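Local coordinates for protein SVS_variant_AS1 (Streptomyces sp. CWA1, PDB 6TJA) that probably cyclises geranylgeranyl diphosphate to the diterpene spiroviolene, as a reconstructed and engineered ancestor of a bacterial class I terpene cyclase, at residues P12-L17 and I272-L277; D176-M181 and Q244-V249; G187-F192 and M219-A224; A225-R230 and K267-I272. One frame throughout, in Å; residues are numbered along the deposited sequence.

Contact 1: residues P12-L17 and I272-L277; sequences PIYCPL and ILLRFL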
# COMPACT_ATOMS: atom_id res chain seq x y z
N PRO A 12 -11.87 -30.29 14.54
CA PRO A 12 -11.81 -30.27 13.08
C PRO A 12 -12.31 -28.90 12.58
O PRO A 12 -13.02 -28.23 13.30
CB PRO A 12 -12.67 -31.46 12.63
CG PRO A 12 -13.65 -31.67 13.78
CD PRO A 12 -12.96 -31.15 15.03
N ILE A 13 -11.89 -28.50 11.38
CA ILE A 13 -12.17 -27.17 10.78
C ILE A 13 -13.59 -27.14 10.21
O ILE A 13 -13.94 -28.10 9.47
CB ILE A 13 -11.12 -26.86 9.70
CG1 ILE A 13 -9.70 -26.97 10.27
CG2 ILE A 13 -11.38 -25.49 9.07
CD1 ILE A 13 -8.61 -26.89 9.22
N TYR A 14 -14.39 -26.11 10.55
CA TYR A 14 -15.67 -25.75 9.88
C TYR A 14 -15.32 -25.11 8.53
O TYR A 14 -14.69 -24.05 8.52
CB TYR A 14 -16.52 -24.79 10.74
CG TYR A 14 -17.86 -24.47 10.13
CD1 TYR A 14 -18.75 -25.49 9.84
CD2 TYR A 14 -18.24 -23.18 9.79
CE1 TYR A 14 -19.98 -25.24 9.25
CE2 TYR A 14 -19.47 -22.91 9.19
CZ TYR A 14 -20.34 -23.95 8.92
OH TYR A 14 -21.57 -23.77 8.34
N CYS A 15 -15.61 -25.76 7.41
CA CYS A 15 -15.32 -25.18 6.08
C CYS A 15 -16.22 -25.79 5.01
O CYS A 15 -15.74 -26.52 4.13
CB CYS A 15 -13.87 -25.36 5.66
SG CYS A 15 -13.37 -24.15 4.41
N PRO A 16 -17.48 -25.44 5.04
CA PRO A 16 -18.42 -25.97 4.06
C PRO A 16 -18.33 -25.18 2.77
O PRO A 16 -19.27 -24.58 2.40
CB PRO A 16 -19.75 -25.77 4.74
CG PRO A 16 -19.54 -24.58 5.58
CD PRO A 16 -18.15 -24.62 6.06
N LEU A 17 -17.20 -25.23 2.11
CA LEU A 17 -16.96 -24.53 0.89
C LEU A 17 -16.46 -25.48 -0.19
O LEU A 17 -15.99 -26.54 0.08
CB LEU A 17 -15.96 -23.42 1.14
CG LEU A 17 -16.35 -21.98 1.48
CD1 LEU A 17 -17.53 -21.89 2.38
CD2 LEU A 17 -15.23 -21.22 2.11
N ILE A 272 -16.48 -15.39 12.03
CA ILE A 272 -16.06 -14.58 10.85
C ILE A 272 -16.45 -15.35 9.58
O ILE A 272 -16.97 -14.71 8.65
CB ILE A 272 -14.57 -14.23 10.89
CG1 ILE A 272 -14.22 -13.36 12.09
CG2 ILE A 272 -14.14 -13.55 9.60
CD1 ILE A 272 -12.72 -13.24 12.34
N LEU A 273 -16.27 -16.67 9.53
CA LEU A 273 -16.66 -17.44 8.32
C LEU A 273 -18.19 -17.39 8.13
O LEU A 273 -18.61 -17.21 7.00
CB LEU A 273 -16.17 -18.89 8.42
CG LEU A 273 -16.46 -19.72 7.18
CD1 LEU A 273 -15.97 -19.01 5.92
CD2 LEU A 273 -15.80 -21.07 7.32
N LEU A 274 -18.98 -17.46 9.19
CA LEU A 274 -20.46 -17.32 9.11
C LEU A 274 -20.86 -15.94 8.55
O LEU A 274 -21.78 -15.88 7.72
CB LEU A 274 -21.07 -17.52 10.50
CG LEU A 274 -21.95 -18.76 10.65
CD1 LEU A 274 -21.30 -20.01 10.07
CD2 LEU A 274 -22.28 -18.98 12.11
N ARG A 275 -20.23 -14.87 9.01
CA ARG A 275 -20.55 -13.55 8.44
C ARG A 275 -20.12 -13.55 6.96
O ARG A 275 -20.89 -13.06 6.15
CB ARG A 275 -19.93 -12.43 9.27
CG ARG A 275 -20.17 -11.07 8.66
CD ARG A 275 -21.63 -10.75 8.41
NE ARG A 275 -21.74 -9.44 7.80
CZ ARG A 275 -22.77 -9.01 7.09
NH1 ARG A 275 -23.82 -9.78 6.89
NH2 ARG A 275 -22.74 -7.82 6.55
N PHE A 276 -19.01 -14.14 6.62
CA PHE A 276 -18.60 -14.20 5.23
C PHE A 276 -19.65 -14.93 4.37
O PHE A 276 -19.99 -14.47 3.35
CB PHE A 276 -17.22 -14.81 5.08
CG PHE A 276 -16.89 -15.22 3.68
CD1 PHE A 276 -17.36 -16.38 3.17
CD2 PHE A 276 -16.10 -14.44 2.88
CE1 PHE A 276 -17.11 -16.74 1.90
CE2 PHE A 276 -15.82 -14.80 1.61
CZ PHE A 276 -16.33 -15.96 1.12
N LEU A 277 -20.17 -16.04 4.84
CA LEU A 277 -21.16 -16.79 4.11
C LEU A 277 -22.45 -16.00 3.97
O LEU A 277 -23.06 -16.01 2.94
CB LEU A 277 -21.41 -18.14 4.75
CG LEU A 277 -20.24 -19.08 4.82
CD1 LEU A 277 -20.48 -20.17 5.80
CD2 LEU A 277 -19.83 -19.61 3.48
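Tyr14 leaves the N-terminal loop with CG anti to the backbone N (chi1 -176°), which sends the ring across to the helix of residues 272-277. Followed outward, CB lies against Asp270, one turn earlier on that helix. On the ring, CD2 then meets the CD2 methyl of Leu273 at 4.1 Å. One atom further, CE2 touches Leu274 CD1 at 3.5 Å. At the tip, OH lies 4.1 Å from the same Leu274 CD1. Tyr14 is partly exposed, and its ring carbons suit the leucine side of the helix while a hydroxyl is tolerated at the tip. One face of the ring is taken by its own neighbour: Pro16 CD sits 3.6 Å above the plane of Tyr14, over the ring centre. Pro16 is the centre of an inverse gamma turn, closed by a weak bond from Leu17 N to Cys15 O. Beyond this turn Leu17 faces the helix again and meets Leu277 tip to tip, CD1 to CD2 at 3.4 Å, a tight fit. Helix 289-309 flanks Leu17 as well. The contact is apolar packing of the N-terminal loop segment along helix 258-283, within the all-helical fold of class I terpene cyclases.

Contact 2: residues D176-M181 and Q244-V249; sequences DDYLAM and QNIYSV
With CG anti to the backbone N (chi1 180°), Tyr178 points its ring straight from helix 175-185 at the start of helix 246-254, and Val249, with CG2 beside its own backbone N, sends that methyl back to meet it. Val249 CG2 rests 3.6 Å from Tyr178 CG, while Tyr178 CE1 approaches Ile246 CB at 4.1 Å, the two side chains crossing at about a right angle. Over one ring face lies the backbone carbon of Asn245, and Tyr178 OH comes within 3.3 Å of Asn245 CA. Asn245 is the N-cap: Ser248 N donates to its OD1 over 3.0 Å at 161°, from above the carbonyl plane, so that the short amide side chain satisfies a first-turn N-H. Asp229 OD2, on helix 211-231, accepts from Ile246 N and is also hydrogen-bonded to Tyr178 OH. An alanine in place of Tyr178 would remove the ring and the hydroxyl bonded to Asp229, and would probably leave Val249 and the start of helix 246-254 less firmly packed against helix 175-185. One turn along from Tyr178, Met181 bends at chi3 (74°) to bring CE within 3.4 Å of Gln244 OE1, an oxygen that accepts a hydrogen bond from Asn166 ND2.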
# COMPACT_ATOMS: atom_id res chain seq x y z
N ASP A 176 -7.53 -6.77 18.98
CA ASP A 176 -7.86 -5.79 17.91
C ASP A 176 -6.64 -5.56 17.01
O ASP A 176 -6.83 -5.68 15.77
CB ASP A 176 -8.39 -4.44 18.44
CG ASP A 176 -9.10 -3.65 17.35
OD1 ASP A 176 -10.04 -4.18 16.74
OD2 ASP A 176 -8.75 -2.52 17.13
N ASP A 177 -5.49 -5.22 17.59
CA ASP A 177 -4.21 -5.00 16.86
C ASP A 177 -3.75 -6.31 16.16
O ASP A 177 -3.27 -6.21 15.01
CB ASP A 177 -3.10 -4.50 17.79
CG ASP A 177 -3.19 -3.03 18.20
OD1 ASP A 177 -4.06 -2.33 17.68
OD2 ASP A 177 -2.36 -2.58 19.01
N TYR A 178 -3.85 -7.47 16.82
CA TYR A 178 -3.42 -8.76 16.26
C TYR A 178 -4.19 -9.06 14.96
O TYR A 178 -3.54 -9.50 13.98
CB TYR A 178 -3.54 -9.94 17.22
CG TYR A 178 -3.08 -11.18 16.53
CD1 TYR A 178 -4.00 -12.11 16.07
CD2 TYR A 178 -1.75 -11.36 16.21
CE1 TYR A 178 -3.59 -13.22 15.35
CE2 TYR A 178 -1.32 -12.47 15.49
CZ TYR A 178 -2.26 -13.39 15.03
OH TYR A 178 -1.88 -14.48 14.31
N LEU A 179 -5.51 -8.91 14.98
CA LEU A 179 -6.37 -9.23 13.80
C LEU A 179 -6.08 -8.21 12.70
O LEU A 179 -5.90 -8.62 11.54
CB LEU A 179 -7.84 -9.21 14.21
CG LEU A 179 -8.24 -10.30 15.21
CD1 LEU A 179 -9.70 -10.16 15.57
CD2 LEU A 179 -7.95 -11.69 14.66
N ALA A 180 -5.95 -6.93 13.06
CA ALA A 180 -5.57 -5.88 12.08
C ALA A 180 -4.22 -6.24 11.45
O ALA A 180 -4.09 -6.18 10.22
CB ALA A 180 -5.54 -4.52 12.74
N MET A 181 -3.24 -6.63 12.26
CA MET A 181 -1.85 -6.86 11.83
C MET A 181 -1.81 -8.11 10.93
O MET A 181 -1.22 -8.07 9.83
CB MET A 181 -0.96 -7.09 13.05
CG MET A 181 0.45 -7.36 12.72
SD MET A 181 1.44 -7.90 14.12
CE MET A 181 0.86 -9.57 14.34
N GLN A 244 3.79 -14.32 18.03
CA GLN A 244 2.54 -13.54 17.82
C GLN A 244 1.61 -14.42 16.97
O GLN A 244 1.87 -14.56 15.79
CB GLN A 244 2.83 -12.19 17.17
CG GLN A 244 3.61 -11.23 18.05
CD GLN A 244 3.93 -10.01 17.23
OE1 GLN A 244 3.04 -9.21 16.91
NE2 GLN A 244 5.16 -9.90 16.77
N ASN A 245 0.65 -15.07 17.61
CA ASN A 245 -0.40 -15.89 16.94
C ASN A 245 -1.65 -15.73 17.81
O ASN A 245 -1.51 -15.23 18.95
CB ASN A 245 0.05 -17.34 16.73
CG ASN A 245 0.36 -18.06 18.03
OD1 ASN A 245 -0.52 -18.28 18.86
ND2 ASN A 245 1.62 -18.41 18.25
N ILE A 246 -2.81 -16.13 17.32
CA ILE A 246 -4.11 -15.90 18.02
C ILE A 246 -4.07 -16.52 19.42
O ILE A 246 -4.58 -15.89 20.40
CB ILE A 246 -5.28 -16.45 17.17
CG1 ILE A 246 -6.62 -16.07 17.79
CG2 ILE A 246 -5.15 -17.95 16.94
CD1 ILE A 246 -6.83 -14.57 17.91
N TYR A 247 -3.44 -17.69 19.53
CA TYR A 247 -3.37 -18.46 20.79
C TYR A 247 -2.57 -17.67 21.84
O TYR A 247 -3.13 -17.45 22.91
CB TYR A 247 -2.83 -19.87 20.52
CG TYR A 247 -3.58 -20.55 19.42
CD1 TYR A 247 -4.90 -20.94 19.57
CD2 TYR A 247 -3.01 -20.71 18.18
CE1 TYR A 247 -5.58 -21.56 18.54
CE2 TYR A 247 -3.69 -21.30 17.14
CZ TYR A 247 -4.97 -21.75 17.32
OH TYR A 247 -5.63 -22.30 16.25
N SER A 248 -1.37 -17.20 21.52
CA SER A 248 -0.53 -16.43 22.49
C SER A 248 -1.27 -15.15 22.86
O SER A 248 -1.11 -14.72 24.01
CB SER A 248 0.85 -16.10 21.96
OG SER A 248 1.49 -17.22 21.38
N VAL A 249 -2.01 -14.55 21.92
CA VAL A 249 -2.72 -13.26 22.16
C VAL A 249 -3.81 -13.50 23.21
O VAL A 249 -3.88 -12.71 24.16
CB VAL A 249 -3.28 -12.62 20.87
CG1 VAL A 249 -4.25 -11.49 21.20
CG2 VAL A 249 -2.19 -12.11 19.94

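Contact 3: residues G187-F192 and M219-A224; sequences GGEPTF and MAIMVA
The Phe192 ring has Ala220 CB 4.3 Å above one face, offset toward the rim, and at its edge, near the plane, Ala224 CB stands 4.3 Å from Phe192 CE2. The backbone carbon of Gly188 also lies in plane at the edge, and the ring of Phe63 meets Phe192 at about 45°. Ile221 fills the middle of the contact, its CG1 3.5 Å from Phe192 CD2 as the two side chains slide past each other in opposite directions. Further out, Ile221 CD1 abuts Glu189 CD at 3.4 Å, where the bend at chi2 (-75°) folds the acid back. An alanine at Ile221 would lose CG1, CG2 and CD1 and would probably leave Phe192 and the Glu189 carboxylate poorly packed. Gly188 passes so close that a beta carbon on it would collide with Ile221 CG2. Gly187, with positive phi (85°), is the N-cap of helix 188-192, after the break that follows helix 175-185; a break in this region is familiar in class I terpene cyclases. Its carbonyl O takes Thr191 OG1 at 2.6 Å as well as Thr191 N. Because Glu189 OE2 pairs with Arg214, its buried charge is probably balanced, and the acid can pack its end against Ile221 CD1.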
# COMPACT_ATOMS: atom_id res chain seq x y z
N GLY A 187 -0.06 -12.62 4.44
CA GLY A 187 0.14 -12.70 2.98
C GLY A 187 -1.12 -12.96 2.13
O GLY A 187 -0.98 -13.26 0.90
N GLY A 188 -2.30 -12.79 2.73
CA GLY A 188 -3.60 -13.05 2.11
C GLY A 188 -3.98 -11.97 1.11
O GLY A 188 -4.70 -12.31 0.17
N GLU A 189 -3.58 -10.72 1.33
CA GLU A 189 -3.95 -9.61 0.41
C GLU A 189 -3.40 -9.91 -0.98
O GLU A 189 -4.17 -9.96 -1.92
CB GLU A 189 -3.53 -8.24 0.91
CG GLU A 189 -4.43 -7.74 2.02
CD GLU A 189 -5.81 -7.23 1.63
OE1 GLU A 189 -6.17 -7.28 0.45
OE2 GLU A 189 -6.52 -6.77 2.54
N PRO A 190 -2.06 -10.03 -1.15
CA PRO A 190 -1.48 -10.30 -2.47
C PRO A 190 -1.82 -11.70 -3.00
O PRO A 190 -1.84 -11.83 -4.19
CB PRO A 190 0.00 -10.07 -2.19
CG PRO A 190 0.17 -10.50 -0.76
CD PRO A 190 -1.03 -9.89 -0.11
N THR A 191 -2.07 -12.69 -2.14
CA THR A 191 -2.53 -14.04 -2.57
C THR A 191 -3.89 -13.93 -3.29
O THR A 191 -4.03 -14.44 -4.44
CB THR A 191 -2.59 -15.04 -1.40
OG1 THR A 191 -1.30 -15.12 -0.83
CG2 THR A 191 -3.00 -16.43 -1.81
N PHE A 192 -4.87 -13.29 -2.66
CA PHE A 192 -6.25 -13.16 -3.16
C PHE A 192 -6.27 -12.20 -4.36
O PHE A 192 -7.09 -12.39 -5.30
CB PHE A 192 -7.17 -12.83 -1.98
CG PHE A 192 -7.53 -14.04 -1.16
CD1 PHE A 192 -8.40 -15.00 -1.67
CD2 PHE A 192 -6.97 -14.29 0.07
CE1 PHE A 192 -8.75 -16.12 -0.93
CE2 PHE A 192 -7.30 -15.42 0.80
CZ PHE A 192 -8.20 -16.33 0.30
N MET A 219 -12.60 -10.83 4.94
CA MET A 219 -13.09 -11.97 5.74
C MET A 219 -12.41 -13.22 5.24
O MET A 219 -11.95 -14.05 6.08
CB MET A 219 -14.61 -12.08 5.69
CG MET A 219 -15.23 -11.04 6.61
SD MET A 219 -16.94 -11.20 7.02
CE MET A 219 -17.66 -10.37 5.60
N ALA A 220 -12.32 -13.36 3.92
CA ALA A 220 -11.65 -14.52 3.31
C ALA A 220 -10.23 -14.57 3.85
O ALA A 220 -9.75 -15.66 4.22
CB ALA A 220 -11.71 -14.43 1.82
N ILE A 221 -9.56 -13.41 3.86
CA ILE A 221 -8.14 -13.27 4.27
C ILE A 221 -8.00 -13.61 5.75
O ILE A 221 -7.07 -14.34 6.09
CB ILE A 221 -7.61 -11.87 3.92
CG1 ILE A 221 -7.45 -11.74 2.41
CG2 ILE A 221 -6.30 -11.54 4.63
CD1 ILE A 221 -7.19 -10.31 1.98
N MET A 222 -8.93 -13.16 6.58
CA MET A 222 -8.87 -13.31 8.05
C MET A 222 -9.10 -14.78 8.40
O MET A 222 -8.42 -15.27 9.29
CB MET A 222 -9.91 -12.43 8.74
CG MET A 222 -9.69 -12.32 10.26
SD MET A 222 -8.16 -11.41 10.70
CE MET A 222 -8.86 -9.77 10.72
N VAL A 223 -9.98 -15.49 7.70
CA VAL A 223 -10.23 -16.93 7.98
C VAL A 223 -8.97 -17.71 7.58
O VAL A 223 -8.52 -18.53 8.41
CB VAL A 223 -11.48 -17.48 7.28
CG1 VAL A 223 -11.58 -18.99 7.48
CG2 VAL A 223 -12.74 -16.77 7.75
N ALA A 224 -8.41 -17.43 6.40
CA ALA A 224 -7.18 -18.08 5.89
C ALA A 224 -6.02 -17.85 6.87
O ALA A 224 -5.24 -18.79 7.10
CB ALA A 224 -6.79 -17.57 4.52

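Contact 4: residues A225-R230 and K267-I272; sequences ALDNDR and KLRDRI
Helices 211-231 and 258-283 of the class I terpene cyclase fold run nearly antiparallel here; the axes of the two short segments make an angle of 153° and come within 10.6 Å. Segment 225-230 also opens into a sequence that fits the NDxxSxxxE metal-binding motif of the family, beginning at Asn228 and Asp229.

The apolar part centres on Leu226. Its CD1 methyl touches Leu268 CD1 at 3.8 Å, the two side chains crossing at about a right angle, and also rests on Arg269 CB and, a little further, on Ile272 CD1. A leucine suits the spot because its reach brings CD1 between Leu268 and Ile272, one turn apart on the facing helix. Arg269 contributes its aliphatic stem to this layer, CG lying against Leu226 CB, before it turns polar.

The charged part is a salt-bridge network. With CG anti to the backbone N and the chain bent at chi2 (-86°), Arg269 swings its guanidinium onto Asp227 and grips it side-on, one nitrogen to each oxygen, both through syn lone pairs. The planes of the two groups are nearly coplanar. NE reaches Asp227 OD1 at 2.8 Å with some tilt, and this double grip would probably keep the buried aspartate ionised. The third nitrogen, NH1, is shared: it bridges to Asp270 OD1 on its own helix and hydrogen-bonds Tyr14 O of the N-terminal segment. Asp270 is steadied in turn by Ser337. The straighter of the two grips is Arg269 NH2 to Asp227 OD2, 2.9 Å long at 176° and lying in the guanidinium plane.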
# COMPACT_ATOMS: atom_id res chain seq x y z
N ALA A 225 -5.86 -16.62 7.35
CA ALA A 225 -4.85 -16.24 8.36
C ALA A 225 -5.02 -17.09 9.63
O ALA A 225 -4.04 -17.58 10.15
CB ALA A 225 -4.96 -14.77 8.70
N LEU A 226 -6.22 -17.20 10.15
CA LEU A 226 -6.49 -17.90 11.43
C LEU A 226 -6.40 -19.41 11.19
O LEU A 226 -5.99 -20.14 12.09
CB LEU A 226 -7.87 -17.48 11.95
CG LEU A 226 -8.01 -16.03 12.41
CD1 LEU A 226 -9.43 -15.77 12.86
CD2 LEU A 226 -7.04 -15.70 13.53
N ASP A 227 -6.76 -19.87 9.99
CA ASP A 227 -6.49 -21.28 9.59
C ASP A 227 -4.96 -21.48 9.58
O ASP A 227 -4.51 -22.50 10.10
CB ASP A 227 -7.25 -21.66 8.32
CG ASP A 227 -8.74 -21.81 8.58
OD1 ASP A 227 -9.14 -21.75 9.77
OD2 ASP A 227 -9.50 -21.94 7.62
N ASN A 228 -4.18 -20.51 9.09
CA ASN A 228 -2.70 -20.62 9.11
C ASN A 228 -2.20 -20.60 10.58
O ASN A 228 -1.30 -21.41 10.88
CB ASN A 228 -2.01 -19.62 8.18
CG ASN A 228 -2.21 -19.97 6.71
OD1 ASN A 228 -2.39 -21.13 6.37
ND2 ASN A 228 -2.23 -18.97 5.84
N ASP A 229 -2.77 -19.81 11.50
CA ASP A 229 -2.31 -19.85 12.92
C ASP A 229 -2.55 -21.26 13.48
O ASP A 229 -1.77 -21.71 14.33
CB ASP A 229 -2.98 -18.81 13.80
CG ASP A 229 -2.51 -17.39 13.61
OD1 ASP A 229 -1.68 -17.16 12.69
OD2 ASP A 229 -2.94 -16.53 14.42
N ARG A 230 -3.64 -21.92 13.08
CA ARG A 230 -4.01 -23.26 13.57
C ARG A 230 -2.95 -24.25 13.08
O ARG A 230 -2.36 -24.94 13.93
CB ARG A 230 -5.43 -23.63 13.12
CG ARG A 230 -5.85 -25.04 13.48
CD ARG A 230 -7.14 -25.41 12.79
NE ARG A 230 -7.70 -26.65 13.29
CZ ARG A 230 -7.28 -27.88 12.97
NH1 ARG A 230 -6.25 -28.05 12.16
NH2 ARG A 230 -7.90 -28.93 13.48
N LYS A 267 -13.93 -20.42 17.89
CA LYS A 267 -15.16 -19.70 18.00
C LYS A 267 -15.16 -18.41 17.20
O LYS A 267 -15.99 -18.19 16.39
CB LYS A 267 -15.50 -19.44 19.44
CG LYS A 267 -16.24 -20.57 20.10
CD LYS A 267 -16.59 -20.21 21.51
CE LYS A 267 -16.54 -21.40 22.41
NZ LYS A 267 -17.78 -21.50 23.19
N LEU A 268 -14.19 -17.56 17.43
CA LEU A 268 -14.16 -16.33 16.72
C LEU A 268 -13.90 -16.47 15.21
O LEU A 268 -14.43 -15.74 14.45
CB LEU A 268 -13.28 -15.31 17.41
CG LEU A 268 -11.81 -15.57 17.52
CD1 LEU A 268 -11.14 -15.26 16.22
CD2 LEU A 268 -11.24 -14.76 18.65
N ARG A 269 -13.14 -17.46 14.82
CA ARG A 269 -12.79 -17.75 13.40
C ARG A 269 -14.07 -18.21 12.70
O ARG A 269 -14.39 -17.70 11.60
CB ARG A 269 -11.64 -18.77 13.35
CG ARG A 269 -11.25 -19.28 11.97
CD ARG A 269 -12.12 -20.45 11.59
NE ARG A 269 -11.78 -21.08 10.32
CZ ARG A 269 -12.61 -21.84 9.63
NH1 ARG A 269 -13.84 -22.06 10.08
NH2 ARG A 269 -12.22 -22.38 8.49
N ASP A 270 -14.82 -19.09 13.36
CA ASP A 270 -16.10 -19.61 12.85
C ASP A 270 -17.13 -18.47 12.74
O ASP A 270 -17.86 -18.42 11.75
CB ASP A 270 -16.58 -20.75 13.74
CG ASP A 270 -15.85 -22.07 13.56
OD1 ASP A 270 -14.95 -22.16 12.70
OD2 ASP A 270 -16.18 -22.99 14.31
N ARG A 271 -17.15 -17.55 13.70
CA ARG A 271 -18.07 -16.40 13.64
C ARG A 271 -17.75 -15.60 12.36
O ARG A 271 -18.70 -15.22 11.65
CB ARG A 271 -17.96 -15.59 14.94
CG ARG A 271 -18.75 -14.30 14.88
CD ARG A 271 -18.61 -13.38 16.07
NE ARG A 271 -18.82 -14.02 17.36
CZ ARG A 271 -19.37 -13.41 18.42
NH1 ARG A 271 -19.86 -12.20 18.31
NH2 ARG A 271 -19.47 -14.04 19.57
N ILE A 272 -16.48 -15.39 12.03
CA ILE A 272 -16.06 -14.58 10.85
C ILE A 272 -16.45 -15.35 9.58
O ILE A 272 -16.97 -14.71 8.65
CB ILE A 272 -14.57 -14.23 10.89
CG1 ILE A 272 -14.22 -13.36 12.09
CG2 ILE A 272 -14.14 -13.55 9.60
CD1 ILE A 272 -12.72 -13.24 12.34

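Along the chain the contacts interlock: contact 1 joins the N-terminal segment to helix 258-283 and encloses the rest; contact 3 is nested inside contact 2, which alternates with contact 4. Helix 211-231 serves contacts 3 and 4, and helix 258-283 serves contacts 1 and 4, which share Ile272 and whose centres are 9 Å apart. Contact 3 lies nearest the chain's centre, about 4 Å away, while contacts 1 and 2, their centres 20 Å apart, lie further out. Contact 4 links to contact 1 through Arg269 and to contact 2 through Asp229. Helix 211-231, in whose last turn the probable metal-binding motif begins, is thus held from several sides.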